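Local coordinates for protein esterase (uncultured bacterium FLS12, PDB 4RGY) that hydrolyses esters as a low-temperature-active alkaline esterase, probably through the serine nucleophile of an alpha/beta-hydrolase fold, at residues 43-56 with 73-86. Numbering follows the deposited sequence.
Sequences HPTLFLLHGLSDDH and GLAVVMPAVHRSFY
Parallel strands 45-49 and 75-79 pair as buried neighbours in the central sheet of an alpha/beta-hydrolase fold, then part into two loops held together by the H50 and Y86 side chains. The backbone ladder runs from P44 O, which accepts from A75 N at 2.9 Å, to L48 N, which donates to V77 O. P44 can start the ladder because only its carbonyl bonds across; its CD lies against G73 O. On one sheet face small A75 fits beside T45, T45 CG2 meets V77 CG2, and the F47 ring lies alongside V77, pointing the same way. On the other face, L48 CB touches both V76 CG1 and M78 CG at 3.8 Å. Beyond the ladder P79 has no N-H to offer L48 O, and water 1 donates to both L48 O and P79 O; P79 CG touches L49 CD2, and the ring packs on I99 and L103 of helix 95-110.

H50 uses both ring nitrogens: ND1 donates to G51 O, leaving NE2 to accept from V81 N at 2.9 Å (166° at the hydrogen), 16° out of the ring plane. These two bonds fix the ring's rotation. Its chi1 of 67° sets CG between backbone N and carbonyl carbon, swinging the ring toward the other loop. Further out, L52 CD1 sits 3.6 Å above the centre of the R83 guanidinium, whose NH2 forms a salt bridge with E173 and whose NH1 hydrogen-bonds to G15 O of the second subunit. Y86, packed on M127 of the probable nucleophile elbow, places its hydroxyl over the H50 ring, and Y86 OH donates to H50 O at 2.8 Å.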
# COMPACT_ATOMS: atom_id res chain seq x y z
N HIS A 43 7.70 -9.62 -20.64
CA HIS A 43 7.25 -10.81 -19.94
C HIS A 43 5.88 -11.24 -20.42
O HIS A 43 4.99 -10.41 -20.55
CB HIS A 43 7.19 -10.55 -18.43
CG HIS A 43 8.54 -10.45 -17.80
ND1 HIS A 43 9.35 -11.56 -17.62
CD2 HIS A 43 9.23 -9.40 -17.31
CE1 HIS A 43 10.48 -11.19 -17.04
NE2 HIS A 43 10.44 -9.88 -16.84
N PRO A 44 5.70 -12.54 -20.66
CA PRO A 44 4.35 -13.06 -20.86
C PRO A 44 3.51 -12.66 -19.64
O PRO A 44 4.04 -12.59 -18.52
CB PRO A 44 4.55 -14.57 -20.91
CG PRO A 44 5.97 -14.74 -21.38
CD PRO A 44 6.72 -13.60 -20.77
N THR A 45 2.24 -12.38 -19.87
CA THR A 45 1.41 -11.78 -18.83
C THR A 45 0.08 -12.50 -18.68
O THR A 45 -0.63 -12.74 -19.65
CB THR A 45 1.16 -10.29 -19.11
OG1 THR A 45 2.42 -9.61 -19.12
CG2 THR A 45 0.28 -9.66 -18.03
N LEU A 46 -0.23 -12.83 -17.43
CA LEU A 46 -1.56 -13.34 -17.09
C LEU A 46 -2.38 -12.22 -16.46
O LEU A 46 -1.99 -11.65 -15.44
CB LEU A 46 -1.44 -14.51 -16.12
CG LEU A 46 -2.73 -15.00 -15.44
CD1 LEU A 46 -3.66 -15.64 -16.47
CD2 LEU A 46 -2.42 -15.99 -14.32
N PHE A 47 -3.51 -11.91 -17.08
CA PHE A 47 -4.49 -11.00 -16.49
C PHE A 47 -5.41 -11.85 -15.65
O PHE A 47 -6.06 -12.76 -16.16
CB PHE A 47 -5.24 -10.24 -17.59
CG PHE A 47 -4.35 -9.29 -18.35
CD1 PHE A 47 -3.55 -9.73 -19.39
CD2 PHE A 47 -4.28 -7.95 -17.98
CE1 PHE A 47 -2.71 -8.84 -20.07
CE2 PHE A 47 -3.45 -7.06 -18.64
CZ PHE A 47 -2.66 -7.51 -19.69
N LEU A 48 -5.45 -11.56 -14.35
CA LEU A 48 -6.08 -12.44 -13.37
C LEU A 48 -7.21 -11.67 -12.69
O LEU A 48 -6.98 -10.72 -11.94
CB LEU A 48 -5.04 -12.93 -12.36
CG LEU A 48 -5.47 -13.97 -11.32
CD1 LEU A 48 -6.05 -15.23 -11.95
CD2 LEU A 48 -4.28 -14.33 -10.43
N LEU A 49 -8.43 -12.08 -13.01
CA LEU A 49 -9.63 -11.30 -12.72
C LEU A 49 -10.36 -11.74 -11.45
O LEU A 49 -10.49 -12.93 -11.17
CB LEU A 49 -10.57 -11.36 -13.91
CG LEU A 49 -9.90 -11.06 -15.25
CD1 LEU A 49 -10.93 -11.10 -16.37
CD2 LEU A 49 -9.17 -9.72 -15.21
N HIS A 50 -10.85 -10.76 -10.70
CA HIS A 50 -11.52 -11.03 -9.43
C HIS A 50 -12.99 -11.40 -9.58
O HIS A 50 -13.58 -11.28 -10.65
CB HIS A 50 -11.37 -9.85 -8.45
CG HIS A 50 -12.07 -8.59 -8.86
ND1 HIS A 50 -13.45 -8.48 -8.91
CD2 HIS A 50 -11.59 -7.38 -9.23
CE1 HIS A 50 -13.78 -7.25 -9.29
NE2 HIS A 50 -12.66 -6.57 -9.49
N GLY A 51 -13.59 -11.84 -8.48
CA GLY A 51 -14.99 -12.23 -8.49
C GLY A 51 -15.96 -11.16 -8.01
O GLY A 51 -15.59 -9.98 -7.86
N LEU A 52 -17.22 -11.55 -7.82
CA LEU A 52 -18.25 -10.60 -7.43
C LEU A 52 -18.08 -10.18 -5.98
O LEU A 52 -18.08 -11.01 -5.09
CB LEU A 52 -19.65 -11.21 -7.65
CG LEU A 52 -20.85 -10.38 -7.20
CD1 LEU A 52 -20.90 -9.07 -7.97
CD2 LEU A 52 -22.14 -11.18 -7.37
N SER A 53 -17.95 -8.86 -5.79
CA SER A 53 -17.67 -8.18 -4.50
C SER A 53 -16.19 -8.03 -4.20
O SER A 53 -15.83 -7.37 -3.23
CB SER A 53 -18.41 -8.79 -3.29
OG SER A 53 -17.75 -9.94 -2.77
N ASP A 54 -15.32 -8.62 -5.03
CA ASP A 54 -13.88 -8.53 -4.80
C ASP A 54 -13.29 -7.26 -5.37
O ASP A 54 -13.92 -6.55 -6.16
CB ASP A 54 -13.17 -9.71 -5.46
CG ASP A 54 -13.53 -11.05 -4.87
OD1 ASP A 54 -13.86 -11.13 -3.66
OD2 ASP A 54 -13.47 -12.06 -5.61
N ASP A 55 -12.04 -7.00 -4.99
CA ASP A 55 -11.24 -5.96 -5.63
C ASP A 55 -9.91 -6.54 -6.14
O ASP A 55 -9.75 -7.78 -6.21
CB ASP A 55 -11.02 -4.75 -4.70
CG ASP A 55 -10.20 -5.10 -3.45
OD1 ASP A 55 -9.64 -6.21 -3.37
OD2 ASP A 55 -10.13 -4.26 -2.54
N HIS A 56 -8.97 -5.67 -6.48
CA HIS A 56 -7.69 -6.05 -7.07
C HIS A 56 -6.73 -6.70 -6.08
O HIS A 56 -5.61 -7.05 -6.45
CB HIS A 56 -7.02 -4.79 -7.60
CG HIS A 56 -6.78 -3.78 -6.52
ND1 HIS A 56 -7.81 -3.09 -5.92
CD2 HIS A 56 -5.64 -3.41 -5.88
CE1 HIS A 56 -7.31 -2.31 -4.97
NE2 HIS A 56 -6.00 -2.48 -4.93
N GLY A 73 8.57 -17.07 -15.09
CA GLY A 73 8.89 -15.95 -15.96
C GLY A 73 7.61 -15.28 -16.45
O GLY A 73 7.54 -14.81 -17.59
N LEU A 74 6.62 -15.24 -15.57
CA LEU A 74 5.26 -14.81 -15.90
C LEU A 74 4.86 -13.63 -15.02
O LEU A 74 4.94 -13.72 -13.80
CB LEU A 74 4.28 -15.96 -15.65
CG LEU A 74 2.79 -15.72 -15.88
CD1 LEU A 74 2.55 -15.49 -17.35
CD2 LEU A 74 1.98 -16.90 -15.37
N ALA A 75 4.45 -12.54 -15.65
CA ALA A 75 3.90 -11.41 -14.91
C ALA A 75 2.40 -11.63 -14.68
O ALA A 75 1.74 -12.32 -15.47
CB ALA A 75 4.13 -10.12 -15.67
N VAL A 76 1.87 -11.08 -13.60
CA VAL A 76 0.44 -11.19 -13.34
C VAL A 76 -0.13 -9.80 -13.06
O VAL A 76 0.41 -9.04 -12.25
CB VAL A 76 0.15 -12.12 -12.14
CG1 VAL A 76 -1.35 -12.33 -12.00
CG2 VAL A 76 0.83 -13.47 -12.33
N VAL A 77 -1.23 -9.48 -13.73
CA VAL A 77 -1.90 -8.19 -13.57
C VAL A 77 -3.29 -8.43 -13.01
O VAL A 77 -4.09 -9.13 -13.63
CB VAL A 77 -2.00 -7.43 -14.92
CG1 VAL A 77 -2.82 -6.15 -14.78
CG2 VAL A 77 -0.60 -7.10 -15.45
N MET A 78 -3.57 -7.83 -11.86
CA MET A 78 -4.81 -8.05 -11.13
C MET A 78 -5.52 -6.71 -10.94
O MET A 78 -5.21 -5.94 -10.03
CB MET A 78 -4.51 -8.69 -9.77
CG MET A 78 -4.07 -10.15 -9.90
SD MET A 78 -3.02 -10.76 -8.57
CE MET A 78 -1.47 -9.91 -8.91
N PRO A 79 -6.49 -6.42 -11.81
CA PRO A 79 -7.18 -5.13 -11.75
C PRO A 79 -8.50 -5.20 -11.00
O PRO A 79 -8.87 -6.28 -10.54
CB PRO A 79 -7.46 -4.86 -13.20
CG PRO A 79 -7.74 -6.22 -13.79
CD PRO A 79 -6.85 -7.19 -13.02
N ALA A 80 -9.17 -4.05 -10.87
CA ALA A 80 -10.45 -3.95 -10.18
C ALA A 80 -11.53 -3.48 -11.13
O ALA A 80 -11.31 -2.53 -11.91
CB ALA A 80 -10.33 -2.98 -9.01
N VAL A 81 -12.70 -4.11 -11.09
CA VAL A 81 -13.83 -3.67 -11.92
C VAL A 81 -15.13 -3.50 -11.14
O VAL A 81 -16.21 -3.44 -11.75
CB VAL A 81 -14.08 -4.61 -13.11
CG1 VAL A 81 -12.83 -4.72 -13.97
CG2 VAL A 81 -14.53 -6.00 -12.62
N HIS A 82 -15.03 -3.42 -9.82
CA HIS A 82 -16.21 -3.22 -8.98
C HIS A 82 -17.26 -4.29 -9.26
O HIS A 82 -16.89 -5.44 -9.52
CB HIS A 82 -16.71 -1.78 -9.14
CG HIS A 82 -15.62 -0.78 -8.90
ND1 HIS A 82 -15.40 0.29 -9.74
CD2 HIS A 82 -14.65 -0.73 -7.95
CE1 HIS A 82 -14.35 0.98 -9.30
NE2 HIS A 82 -13.89 0.38 -8.22
N ARG A 83 -18.55 -3.97 -9.20
CA ARG A 83 -19.59 -4.98 -9.39
C ARG A 83 -20.17 -4.89 -10.80
O ARG A 83 -21.39 -4.82 -10.98
CB ARG A 83 -20.68 -4.86 -8.32
CG ARG A 83 -20.19 -5.10 -6.89
CD ARG A 83 -21.30 -4.84 -5.87
NE ARG A 83 -22.46 -5.68 -6.14
CZ ARG A 83 -22.66 -6.87 -5.58
NH1 ARG A 83 -21.80 -7.36 -4.69
NH2 ARG A 83 -23.74 -7.58 -5.90
N SER A 84 -19.30 -4.91 -11.80
CA SER A 84 -19.69 -4.59 -13.17
C SER A 84 -19.87 -5.77 -14.11
O SER A 84 -20.34 -5.61 -15.23
CB SER A 84 -18.62 -3.71 -13.79
OG SER A 84 -17.42 -4.44 -13.93
N PHE A 85 -19.47 -6.96 -13.67
CA PHE A 85 -19.46 -8.11 -14.57
C PHE A 85 -18.66 -7.83 -15.86
O PHE A 85 -18.98 -8.38 -16.91
CB PHE A 85 -20.89 -8.61 -14.87
CG PHE A 85 -21.29 -9.77 -14.03
CD1 PHE A 85 -21.76 -9.58 -12.73
CD2 PHE A 85 -21.16 -11.07 -14.50
CE1 PHE A 85 -22.10 -10.65 -11.94
CE2 PHE A 85 -21.50 -12.15 -13.71
CZ PHE A 85 -21.98 -11.94 -12.43
N TYR A 86 -17.62 -7.00 -15.78
CA TYR A 86 -16.74 -6.79 -16.93
C TYR A 86 -17.55 -6.31 -18.14
O TYR A 86 -17.29 -6.70 -19.28
CB TYR A 86 -15.94 -8.08 -17.23
CG TYR A 86 -15.11 -8.46 -16.02
CD1 TYR A 86 -13.84 -7.95 -15.83
CD2 TYR A 86 -15.63 -9.30 -15.03
CE1 TYR A 86 -13.09 -8.25 -14.70
CE2 TYR A 86 -14.89 -9.61 -13.90
CZ TYR A 86 -13.63 -9.08 -13.74
OH TYR A 86 -12.88 -9.35 -12.61
O HOH W 1 -7.93 -9.02 -9.91
O HOH W 2 -10.31 -8.13 -12.22
O HOH W 3 -16.62 -6.80 -7.16
O HOH W 4 -13.49 -3.92 -7.42